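Local coordinates for trichothecene 15-O-acetyltransferase TRI3 (Fusarium sporotrichioides, PDB 3FOT), which transfers an acetyl group to the 15-hydroxyl of trichothecene intermediates, a BAHD-superfamily step in the biosynthesis of mycotoxins such as T-2 toxin, at residues Val40-Lys45 against Asp100-Ile105; Arg266-Gln271 against Pro474-Arg479; Thr337-Arg342 against Pro404-Leu409; Ser419-His422 against Ile426-Glu429. All blocks are in the same frame, centred on the assembly; numbering follows the deposited sequence.

Contact 1 (Val40-Lys45 against Asp100-Ile105); sequences VGLEEK and DEVPAI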
loop_
_atom_site.group_PDB
_atom_site.type_symbol
_atom_site.label_atom_id
_atom_site.label_comp_id
_atom_site.label_asym_id
_atom_site.label_seq_id
_atom_site.Cartn_x
_atom_site.Cartn_y
_atom_site.Cartn_z
ATOM N N VAL A 40 7.847 9.195 1.808
ATOM C CA VAL A 40 6.700 9.187 2.719
ATOM C C VAL A 40 7.029 9.755 4.098
ATOM O O VAL A 40 6.121 10.187 4.821
ATOM C CB VAL A 40 6.031 7.776 2.830
ATOM C CG1 VAL A 40 5.622 7.279 1.411
ATOM C CG2 VAL A 40 6.983 6.757 3.463
ATOM N N GLY A 41 8.314 9.709 4.452
ATOM C CA GLY A 41 8.833 10.265 5.700
ATOM C C GLY A 41 9.095 11.767 5.741
ATOM O O GLY A 41 9.343 12.294 6.823
ATOM N N LEU A 42 9.043 12.471 4.604
ATOM C CA LEU A 42 9.252 13.944 4.613
ATOM C C LEU A 42 8.472 14.578 5.756
ATOM O O LEU A 42 7.257 14.418 5.859
ATOM C CB LEU A 42 8.839 14.604 3.311
ATOM C CG LEU A 42 9.661 14.286 2.070
ATOM C CD1 LEU A 42 8.981 14.880 0.824
ATOM C CD2 LEU A 42 11.055 14.863 2.245
ATOM N N GLU A 43 9.195 15.258 6.645
ATOM C CA GLU A 43 8.580 15.738 7.886
ATOM C C GLU A 43 7.274 16.502 7.672
ATOM O O GLU A 43 6.270 16.208 8.328
ATOM C CB GLU A 43 9.587 16.536 8.721
ATOM C CG GLU A 43 9.025 16.902 10.082
ATOM C CD GLU A 43 10.029 17.536 10.986
ATOM O OE1 GLU A 43 11.188 17.776 10.564
ATOM O OE2 GLU A 43 9.630 17.801 12.122
ATOM N N GLU A 44 7.275 17.463 6.748
ATOM C CA GLU A 44 6.094 18.304 6.504
ATOM C C GLU A 44 4.866 17.538 5.960
ATOM O O GLU A 44 3.739 18.037 6.045
ATOM C CB GLU A 44 6.436 19.501 5.590
ATOM C CG GLU A 44 6.874 19.174 4.148
ATOM C CD GLU A 44 8.366 18.897 3.964
ATOM O OE1 GLU A 44 9.114 18.683 4.964
ATOM O OE2 GLU A 44 8.785 18.845 2.777
ATOM N N LYS A 45 5.105 16.368 5.385
ATOM C CA LYS A 45 4.038 15.509 4.866
ATOM C C LYS A 45 3.649 14.419 5.852
ATOM O O LYS A 45 2.458 14.176 6.077
ATOM C CB LYS A 45 4.469 14.905 3.538
ATOM C CG LYS A 45 4.838 15.938 2.498
ATOM C CD LYS A 45 4.680 15.306 1.142
ATOM C CE LYS A 45 5.471 16.020 0.073
ATOM N NZ LYS A 45 4.897 17.352 -0.202
ATOM N N ASP A 100 17.573 17.998 10.671
ATOM C CA ASP A 100 17.403 18.994 9.625
ATOM C C ASP A 100 17.486 18.409 8.214
ATOM O O ASP A 100 17.147 19.088 7.232
ATOM C CB ASP A 100 18.377 20.151 9.845
ATOM C CG ASP A 100 18.104 20.880 11.159
ATOM O OD1 ASP A 100 16.930 21.215 11.451
ATOM O OD2 ASP A 100 19.054 21.110 11.914
ATOM N N GLU A 101 17.893 17.147 8.120
ATOM C CA GLU A 101 17.987 16.467 6.830
ATOM C C GLU A 101 16.604 16.073 6.330
ATOM O O GLU A 101 15.638 16.023 7.092
ATOM C CB GLU A 101 18.877 15.241 6.919
ATOM C CG GLU A 101 20.284 15.513 7.468
ATOM C CD GLU A 101 21.212 14.322 7.311
ATOM O OE1 GLU A 101 20.893 13.405 6.512
ATOM O OE2 GLU A 101 22.273 14.310 7.981
ATOM N N VAL A 102 16.518 15.831 5.030
ATOM C CA VAL A 102 15.282 15.348 4.420
ATOM C C VAL A 102 14.836 13.944 4.915
ATOM O O VAL A 102 13.662 13.775 5.292
ATOM C CB VAL A 102 15.393 15.395 2.872
ATOM C CG1 VAL A 102 14.352 14.504 2.208
ATOM C CG2 VAL A 102 15.279 16.846 2.374
ATOM N N PRO A 103 15.741 12.939 4.877
ATOM C CA PRO A 103 15.337 11.607 5.337
ATOM C C PRO A 103 15.037 11.499 6.836
ATOM O O PRO A 103 15.800 11.975 7.697
ATOM C CB PRO A 103 16.484 10.686 4.880
ATOM C CG PRO A 103 17.650 11.616 4.635
ATOM C CD PRO A 103 17.114 12.939 4.312
ATOM N N ALA A 104 13.864 10.932 7.109
ATOM C CA ALA A 104 13.418 10.619 8.461
ATOM C C ALA A 104 14.352 9.639 9.155
ATOM O O ALA A 104 15.105 8.902 8.511
ATOM C CB ALA A 104 12.033 10.000 8.399
ATOM N N ILE A 105 14.260 9.597 10.485
ATOM C CA ILE A 105 15.016 8.622 11.260
ATOM C C ILE A 105 14.031 7.628 11.868
ATOM O O ILE A 105 13.032 8.017 12.434
ATOM C CB ILE A 105 15.838 9.304 12.379
ATOM C CG1 ILE A 105 16.815 10.326 11.781
ATOM C CG2 ILE A 105 16.557 8.252 13.255
ATOM C CD1 ILE A 105 17.331 11.348 12.840
HETATM O O HOH W 1 12.067 15.617 6.424
#

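Contact 2 (Arg266-Gln271 against Pro474-Arg479); sequences RGMKFQ and PYLAIR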
loop_
_atom_site.group_PDB
_atom_site.type_symbol
_atom_site.label_atom_id
_atom_site.label_comp_id
_atom_site.label_asym_id
_atom_site.label_seq_id
_atom_site.Cartn_x
_atom_site.Cartn_y
_atom_site.Cartn_z
ATOM N N ARG A 266 1.933 17.535 -20.048
ATOM C CA ARG A 266 0.514 17.707 -20.300
ATOM C C ARG A 266 -0.217 16.460 -19.813
ATOM O O ARG A 266 0.341 15.361 -19.795
ATOM C CB ARG A 266 0.258 17.951 -21.796
ATOM N N GLY A 267 -1.466 16.626 -19.402
ATOM C CA GLY A 267 -2.224 15.492 -18.901
ATOM C C GLY A 267 -3.648 15.851 -18.538
ATOM O O GLY A 267 -4.231 16.796 -19.101
ATOM N N MET A 268 -4.205 15.105 -17.584
ATOM C CA MET A 268 -5.528 15.411 -17.065
ATOM C C MET A 268 -5.559 16.729 -16.297
ATOM O O MET A 268 -4.761 16.959 -15.396
ATOM C CB MET A 268 -6.008 14.299 -16.158
ATOM C CG MET A 268 -7.366 14.559 -15.582
ATOM S SD MET A 268 -7.957 13.112 -14.710
ATOM C CE MET A 268 -8.285 11.992 -16.108
ATOM N N LYS A 269 -6.504 17.588 -16.651
ATOM C CA LYS A 269 -6.648 18.849 -15.928
ATOM C C LYS A 269 -7.131 18.618 -14.499
ATOM O O LYS A 269 -7.950 17.730 -14.249
ATOM C CB LYS A 269 -7.612 19.772 -16.670
ATOM C CG LYS A 269 -7.027 20.331 -17.940
ATOM C CD LYS A 269 -8.009 21.235 -18.673
ATOM C CE LYS A 269 -7.505 21.559 -20.080
ATOM N NZ LYS A 269 -6.080 22.013 -20.063
ATOM N N PHE A 270 -6.626 19.428 -13.571
ATOM C CA PHE A 270 -7.086 19.421 -12.188
ATOM C C PHE A 270 -7.197 20.845 -11.673
ATOM O O PHE A 270 -6.633 21.776 -12.255
ATOM C CB PHE A 270 -6.192 18.568 -11.276
ATOM C CG PHE A 270 -4.823 19.140 -11.046
ATOM C CD1 PHE A 270 -4.602 20.066 -10.021
ATOM C CD2 PHE A 270 -3.743 18.714 -11.821
ATOM C CE1 PHE A 270 -3.327 20.599 -9.806
ATOM C CE2 PHE A 270 -2.469 19.233 -11.622
ATOM C CZ PHE A 270 -2.254 20.179 -10.615
ATOM N N GLN A 271 -7.935 21.013 -10.589
ATOM C CA GLN A 271 -8.093 22.335 -10.000
ATOM C C GLN A 271 -7.095 22.435 -8.867
ATOM O O GLN A 271 -6.993 21.519 -8.073
ATOM C CB GLN A 271 -9.535 22.550 -9.523
ATOM C CG GLN A 271 -10.516 22.252 -10.659
ATOM C CD GLN A 271 -11.929 22.628 -10.360
ATOM O OE1 GLN A 271 -12.765 21.769 -10.060
ATOM N NE2 GLN A 271 -12.225 23.916 -10.456
ATOM N N PRO A 474 -2.072 16.099 -6.705
ATOM C CA PRO A 474 -3.217 16.298 -7.574
ATOM C C PRO A 474 -3.363 15.308 -8.736
ATOM O O PRO A 474 -3.975 15.649 -9.731
ATOM C CB PRO A 474 -2.988 17.714 -8.107
ATOM C CG PRO A 474 -1.502 17.792 -8.225
ATOM C CD PRO A 474 -0.953 16.996 -7.061
ATOM N N TYR A 475 -2.811 14.099 -8.623
ATOM C CA TYR A 475 -3.062 13.088 -9.667
ATOM C C TYR A 475 -4.021 12.035 -9.132
ATOM O O TYR A 475 -4.154 11.864 -7.921
ATOM C CB TYR A 475 -1.776 12.422 -10.189
ATOM C CG TYR A 475 -0.927 11.772 -9.135
ATOM C CD1 TYR A 475 -1.086 10.419 -8.805
ATOM C CD2 TYR A 475 0.060 12.499 -8.470
ATOM C CE1 TYR A 475 -0.280 9.820 -7.851
ATOM C CE2 TYR A 475 0.844 11.919 -7.504
ATOM C CZ TYR A 475 0.671 10.585 -7.188
ATOM O OH TYR A 475 1.478 10.013 -6.231
ATOM N N LEU A 476 -4.693 11.347 -10.043
ATOM C CA LEU A 476 -5.582 10.266 -9.662
ATOM C C LEU A 476 -4.690 9.071 -9.444
ATOM O O LEU A 476 -3.913 8.708 -10.328
ATOM C CB LEU A 476 -6.595 9.977 -10.777
ATOM C CG LEU A 476 -7.587 11.100 -11.086
ATOM C CD1 LEU A 476 -8.515 10.652 -12.177
ATOM C CD2 LEU A 476 -8.395 11.535 -9.850
ATOM N N ALA A 477 -4.763 8.484 -8.252
ATOM C CA ALA A 477 -3.943 7.317 -7.960
ATOM C C ALA A 477 -4.863 6.116 -7.990
ATOM O O ALA A 477 -5.743 5.995 -7.130
ATOM C CB ALA A 477 -3.303 7.458 -6.573
ATOM N N ILE A 478 -4.612 5.216 -8.935
ATOM C CA ILE A 478 -5.526 4.136 -9.248
ATOM C C ILE A 478 -4.905 2.840 -8.809
ATOM O O ILE A 478 -3.813 2.488 -9.263
ATOM C CB ILE A 478 -5.874 4.113 -10.765
ATOM C CG1 ILE A 478 -6.465 5.468 -11.178
ATOM C CG2 ILE A 478 -6.874 3.004 -11.046
ATOM C CD1 ILE A 478 -6.367 5.754 -12.645
ATOM N N ARG A 479 -5.582 2.142 -7.892
ATOM C CA ARG A 479 -5.034 0.922 -7.324
ATOM C C ARG A 479 -5.879 -0.280 -7.766
ATOM O O ARG A 479 -7.100 -0.170 -7.847
ATOM C CB ARG A 479 -5.035 0.995 -5.797
ATOM C CG ARG A 479 -4.518 2.326 -5.197
ATOM C CD ARG A 479 -4.310 2.158 -3.681
ATOM N NE ARG A 479 -3.140 1.333 -3.389
ATOM C CZ ARG A 479 -1.898 1.775 -3.283
ATOM N NH1 ARG A 479 -0.924 0.912 -3.011
ATOM N NH2 ARG A 479 -1.619 3.066 -3.435
#

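Contact 3 (Thr337-Arg342 against Pro404-Leu409); sequences TSVDGR and PFLQAL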
loop_
_atom_site.group_PDB
_atom_site.type_symbol
_atom_site.label_atom_id
_atom_site.label_comp_id
_atom_site.label_asym_id
_atom_site.label_seq_id
_atom_site.Cartn_x
_atom_site.Cartn_y
_atom_site.Cartn_z
ATOM N N THR A 337 6.431 4.548 -12.423
ATOM C CA THR A 337 5.637 3.744 -11.497
ATOM C C THR A 337 6.531 3.158 -10.402
ATOM O O THR A 337 7.759 3.275 -10.461
ATOM C CB THR A 337 4.881 2.590 -12.215
ATOM O OG1 THR A 337 5.823 1.749 -12.893
ATOM C CG2 THR A 337 3.890 3.121 -13.232
ATOM N N SER A 338 5.924 2.571 -9.371
ATOM C CA SER A 338 6.728 1.885 -8.357
ATOM C C SER A 338 6.438 0.386 -8.444
ATOM O O SER A 338 5.368 -0.019 -8.902
ATOM C CB SER A 338 6.425 2.432 -6.969
ATOM O OG SER A 338 5.050 2.279 -6.712
ATOM N N VAL A 339 7.401 -0.434 -8.045
ATOM C CA VAL A 339 7.226 -1.879 -8.054
ATOM C C VAL A 339 7.845 -2.497 -6.809
ATOM O O VAL A 339 8.762 -1.929 -6.211
ATOM C CB VAL A 339 7.800 -2.571 -9.327
ATOM C CG1 VAL A 339 7.242 -1.961 -10.645
ATOM C CG2 VAL A 339 9.290 -2.500 -9.350
ATOM N N ASP A 340 7.309 -3.653 -6.423
ATOM C CA ASP A 340 7.792 -4.404 -5.286
ATOM C C ASP A 340 9.210 -4.866 -5.618
ATOM O O ASP A 340 9.423 -5.468 -6.680
ATOM C CB ASP A 340 6.856 -5.611 -5.056
ATOM C CG ASP A 340 7.381 -6.580 -4.024
ATOM O OD1 ASP A 340 8.291 -6.228 -3.248
ATOM O OD2 ASP A 340 6.862 -7.717 -3.977
ATOM N N GLY A 341 10.156 -4.575 -4.719
ATOM C CA GLY A 341 11.582 -4.859 -4.947
ATOM C C GLY A 341 12.094 -6.153 -4.338
ATOM O O GLY A 341 13.291 -6.463 -4.403
ATOM N N ARG A 342 11.187 -6.927 -3.756
ATOM C CA ARG A 342 11.600 -8.089 -2.977
ATOM C C ARG A 342 12.390 -9.145 -3.749
ATOM O O ARG A 342 13.235 -9.813 -3.160
ATOM C CB ARG A 342 10.395 -8.714 -2.288
ATOM C CG ARG A 342 10.032 -7.951 -1.038
ATOM C CD ARG A 342 8.626 -8.335 -0.545
ATOM N NE ARG A 342 8.304 -7.588 0.673
ATOM C CZ ARG A 342 7.906 -6.313 0.696
ATOM N NH1 ARG A 342 7.765 -5.619 -0.430
ATOM N NH2 ARG A 342 7.622 -5.739 1.854
ATOM N N PRO A 404 19.500 -6.351 -12.992
ATOM C CA PRO A 404 19.845 -6.775 -11.638
ATOM C C PRO A 404 20.074 -5.650 -10.623
ATOM O O PRO A 404 20.022 -5.906 -9.434
ATOM C CB PRO A 404 21.139 -7.588 -11.841
ATOM C CG PRO A 404 21.087 -8.006 -13.270
ATOM C CD PRO A 404 20.527 -6.799 -13.957
ATOM N N PHE A 405 20.333 -4.432 -11.081
ATOM C CA PHE A 405 20.548 -3.326 -10.159
ATOM C C PHE A 405 19.273 -2.548 -9.802
ATOM O O PHE A 405 19.347 -1.520 -9.123
ATOM C CB PHE A 405 21.693 -2.384 -10.610
ATOM C CG PHE A 405 21.473 -1.689 -11.952
ATOM C CD1 PHE A 405 20.285 -0.999 -12.245
ATOM C CD2 PHE A 405 22.503 -1.680 -12.907
ATOM C CE1 PHE A 405 20.113 -0.367 -13.472
ATOM C CE2 PHE A 405 22.344 -1.035 -14.136
ATOM C CZ PHE A 405 21.148 -0.365 -14.417
ATOM N N LEU A 406 18.115 -3.047 -10.235
ATOM C CA LEU A 406 16.882 -2.231 -10.124
ATOM C C LEU A 406 16.552 -1.781 -8.698
ATOM O O LEU A 406 16.183 -0.613 -8.491
ATOM C CB LEU A 406 15.670 -2.890 -10.804
ATOM C CG LEU A 406 14.544 -1.863 -11.045
ATOM C CD1 LEU A 406 14.918 -0.803 -12.095
ATOM C CD2 LEU A 406 13.220 -2.561 -11.390
ATOM N N GLN A 407 16.704 -2.667 -7.706
ATOM C CA GLN A 407 16.396 -2.243 -6.326
ATOM C C GLN A 407 17.351 -1.154 -5.862
ATOM O O GLN A 407 16.920 -0.170 -5.257
ATOM C CB GLN A 407 16.319 -3.406 -5.329
ATOM C CG GLN A 407 15.926 -2.964 -3.899
ATOM C CD GLN A 407 14.564 -2.239 -3.822
ATOM O OE1 GLN A 407 13.638 -2.546 -4.568
ATOM N NE2 GLN A 407 14.457 -1.278 -2.908
ATOM N N ALA A 408 18.641 -1.302 -6.177
ATOM C CA ALA A 408 19.604 -0.244 -5.856
ATOM C C ALA A 408 19.226 1.091 -6.515
ATOM O O ALA A 408 19.391 2.162 -5.919
ATOM C CB ALA A 408 21.045 -0.664 -6.275
ATOM N N LEU A 409 18.726 1.015 -7.744
ATOM C CA LEU A 409 18.332 2.211 -8.503
ATOM C C LEU A 409 17.143 2.883 -7.820
ATOM O O LEU A 409 17.108 4.094 -7.721
ATOM C CB LEU A 409 17.993 1.858 -9.957
ATOM C CG LEU A 409 17.438 2.941 -10.894
ATOM C CD1 LEU A 409 17.872 2.738 -12.367
ATOM C CD2 LEU A 409 15.899 2.946 -10.821
#

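Contact 4 (Ser419-His422 against Ile426-Glu429); sequences SYLH and IPFE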
loop_
_atom_site.group_PDB
_atom_site.type_symbol
_atom_site.label_atom_id
_atom_site.label_comp_id
_atom_site.label_asym_id
_atom_site.label_seq_id
_atom_site.Cartn_x
_atom_site.Cartn_y
_atom_site.Cartn_z
ATOM N N SER A 419 13.963 14.534 -1.985
ATOM C CA SER A 419 14.600 15.848 -1.982
ATOM C C SER A 419 13.908 16.819 -2.929
ATOM O O SER A 419 13.694 18.002 -2.576
ATOM C CB SER A 419 16.060 15.687 -2.377
ATOM O OG SER A 419 16.804 15.314 -1.240
ATOM N N TYR A 420 13.523 16.322 -4.108
ATOM C CA TYR A 420 12.762 17.125 -5.092
ATOM C C TYR A 420 11.426 17.584 -4.496
ATOM O O TYR A 420 11.040 18.765 -4.600
ATOM C CB TYR A 420 12.518 16.333 -6.387
ATOM C CG TYR A 420 11.918 17.162 -7.502
ATOM C CD1 TYR A 420 12.733 17.762 -8.462
ATOM C CD2 TYR A 420 10.541 17.354 -7.594
ATOM C CE1 TYR A 420 12.187 18.535 -9.484
ATOM C CE2 TYR A 420 9.981 18.129 -8.603
ATOM C CZ TYR A 420 10.813 18.708 -9.553
ATOM O OH TYR A 420 10.248 19.467 -10.545
ATOM N N LEU A 421 10.720 16.661 -3.850
ATOM C CA LEU A 421 9.412 16.989 -3.285
ATOM C C LEU A 421 9.479 17.925 -2.087
ATOM O O LEU A 421 8.538 18.687 -1.838
ATOM C CB LEU A 421 8.645 15.725 -2.914
ATOM C CG LEU A 421 8.214 14.920 -4.137
ATOM C CD1 LEU A 421 7.820 13.518 -3.656
ATOM C CD2 LEU A 421 7.082 15.606 -4.896
ATOM N N HIS A 422 10.577 17.856 -1.348
ATOM C CA HIS A 422 10.812 18.793 -0.264
ATOM C C HIS A 422 11.018 20.189 -0.853
ATOM O O HIS A 422 10.468 21.183 -0.343
ATOM C CB HIS A 422 12.025 18.385 0.586
ATOM C CG HIS A 422 12.336 19.367 1.673
ATOM N ND1 HIS A 422 11.420 19.716 2.644
ATOM C CD2 HIS A 422 13.440 20.113 1.912
ATOM C CE1 HIS A 422 11.953 20.621 3.447
ATOM N NE2 HIS A 422 13.180 20.880 3.024
ATOM N N ILE A 426 4.591 22.058 -4.529
ATOM C CA ILE A 426 3.504 22.061 -5.523
ATOM C C ILE A 426 4.131 21.655 -6.852
ATOM O O ILE A 426 4.348 22.507 -7.715
ATOM C CB ILE A 426 2.822 23.457 -5.598
ATOM C CG1 ILE A 426 2.326 23.886 -4.204
ATOM C CG2 ILE A 426 1.659 23.464 -6.595
ATOM C CD1 ILE A 426 1.919 25.338 -4.107
ATOM N N PRO A 427 4.497 20.360 -6.990
ATOM C CA PRO A 427 5.329 19.946 -8.128
ATOM C C PRO A 427 4.568 19.769 -9.439
ATOM O O PRO A 427 5.194 19.839 -10.510
ATOM C CB PRO A 427 5.924 18.619 -7.666
ATOM C CG PRO A 427 4.859 18.032 -6.783
ATOM C CD PRO A 427 4.213 19.224 -6.084
ATOM N N PHE A 428 3.254 19.524 -9.362
ATOM C CA PHE A 428 2.399 19.551 -10.555
ATOM C C PHE A 428 1.651 20.862 -10.658
ATOM O O PHE A 428 1.060 21.310 -9.668
ATOM C CB PHE A 428 1.330 18.464 -10.515
ATOM C CG PHE A 428 1.870 17.073 -10.464
ATOM C CD1 PHE A 428 2.178 16.382 -11.643
ATOM C CD2 PHE A 428 2.003 16.427 -9.236
ATOM C CE1 PHE A 428 2.642 15.053 -11.581
ATOM C CE2 PHE A 428 2.449 15.109 -9.157
ATOM C CZ PHE A 428 2.779 14.418 -10.334
ATOM N N GLU A 429 1.621 21.429 -11.867
ATOM C CA GLU A 429 0.815 22.626 -12.154
ATOM C C GLU A 429 -0.160 22.402 -13.309
ATOM O O GLU A 429 0.222 21.949 -14.387
ATOM C CB GLU A 429 1.726 23.821 -12.443
HETATM O O HOH W 2 7.816 20.610 -10.630
#

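Contact 1 (Val40-Lys45 against Asp100-Ile105)
Gly41 and Leu42 form the elbow between helix 36-41 and helix 43-46, and press on Val102 and Ala104 in the connection of the beta hairpin made by strands 95-97 and 105-109. At Gly41 the two backbones come close, its CA lying 5.4 Å from the CA of Ala104. Two residues of minimal bulk suit this spot: glycine has no side chain, and the methyl of Ala104 points at Gly41, its CB 3.9 Å from Gly41 O. That carbonyl accepts a hydrogen bond from NE1 of Trp98, at the start of the same connection. Leu42 follows at the N-cap position, its CB directed away from the hairpin. With CG anti to the carbonyl carbon (chi1 -67°), the chain curls back and runs beside Val102, both pointing the same way. Their methyls are squeezed: Leu42 CD2 stands 3.3 Å from Val102 CG1, inside ordinary van der Waals contact. Both side chains are branched and apolar, suited to a buried seam that helix 406-423 covers, with Leu421 on Leu42 and His422 on both. The link then turns polar: Glu43 N gives its hydrogen to a water at 2.9 Å, which donates onward to Val102 O at 2.7 Å.

Contact 2 (Arg266-Gln271 against Pro474-Arg479)
Phe270 and Met268 face Pro474 and Leu476 in two apolar pairs, where the loop leading to strand 277-283 passes the entry of strand 477-483. Both strands belong to one mixed four-stranded sheet, so the contact packs together the approaches to two of its members. The first pair is a CH-pi interaction. Pro474 CB sits 3.4 Å from the centroid of the Phe270 ring, 13° off the ring normal, and so lies almost over its centre. The neighbouring Pro474 CG leans to the far rim, 3.5 Å from Phe270 CZ. Chi1 of 69° sets the Phe270 ring between its own N and carbonyl carbon, and this turn lays a face on the proline. A rigid pyrrolidine with several C-H bonds suits a flat aromatic face. The second pair is a methyl-thioether contact: Met268 is extended as far as its sulfur, and SD lies 3.6 Å from Leu476 CD1, the two chains crossing at about a right angle. Tyr506 of helix 500-516 touches both of these side chains. Polar groups are served from outside, Pro474 O by the hydroxyl of Tyr498 and Lys269 by a salt bridge to Glu431. Lys269, between the two inward residues, has its CB directed away. Cohesion between the segments thus rests on dispersion and the weak polarity of aliphatic C-H bonds over a pi face, which reward close fit.

Contact 3 (Thr337-Arg342 against Pro404-Leu409)
Gln407, on the first turn of helix 406-423, brings its amide oxygen against Gly341, next to strand 333-340, and this is the tight part of the contact. Gln407 OE1 lies 3.1 Å from Gly341 CA, an approach that a residue without a side chain suits. Gln407 leaves its helix with CG anti to the backbone N and then bends at chi2 (58°); its NE2 is held by Gln358 O. The chain around the glycine is fixed by an Asx turn, with Asp340 OD1 accepting from Arg342 N at 3.0 Å. Asp340 OD1 also takes a salt bridge from Arg342 NH1 at 2.9 Å, the two donors arriving on opposite faces of the carboxylate. Arg342 also pairs with Asp190, the aspartate of an HxxxD sequence; a similar arginine-aspartate pair is a structural feature of BAHD relatives. The other end of the contact is loose: Val339 CG2 and Leu406 CD2 barely meet at 4.4 Å, methyls of two branched side chains that both touch Leu401 of helix 379-401. Strand 358-365 pairs with strand 333-340 and presents Thr359 to both Val339 and Gln407, so helix 406-423 starts against this two-stranded sheet beside helix 379-401.

Contact 4 (Ser419-His422 against Ile426-Glu429)
Tyr420 and Leu421, near the end of helix 406-423, both touch Pro427, on the chain that turns back after the helix. The CB of Tyr420 leaves the helix across the line to Pro427, and with CG anti to the backbone N (chi1 -172°) the ring is carried out toward the returning chain. The ring itself runs nearly parallel to that of Tyr263 from helix 246-264. Along its edge, Tyr420 CE2 meets Pro427 CB at 4.2 Å, a light contact close to the ring plane. Beyond CZ the hydroxyl finishes the reach: Tyr420 OH lies 2.7 Å from a water placed in the ring plane, and the water donates to Pro427 O, also at 2.7 Å. Tyrosine therefore serves twice, its ring giving an apolar edge and its hydroxyl a polar tip that reaches the loop backbone through one water. Leu421 supplies the closer packing, with CD2 3.8 Å from Pro427 CG. A proline suits the facing position because its compact ring offers CB to one partner and CG to the other, while its carbonyl takes the water. Helix 246-264 lies against the turn, since Tyr263 touches Leu421 and Pro427 as well and meets the ring of Phe428 edge-to-face, while the returning chain goes on to strand 435-441.

How the contacts relate
From the N terminus, contact 1 comes first and closes a loop of 54 residues, tying the 36-46 helical elbow to the hairpin 95-109. Contact 2 then opens and spans 202 residues, bringing together the approaches to two strands of the mixed sheet. Contacts 3 and 4 are nested inside it, one after the other, and none of the loops cross. Contact 3 joins strand 333-340 to the start of helix 406-423, whereas contact 4 is a short return at the end of that helix. His414, which binds 15-deacetylcalonectrin, lies on the helix between them. Contact 4 touches both contact 1 and contact 2: His422 reaches Glu44 of contact 1, and Phe428 packs on Pro474 and Tyr475 of contact 2.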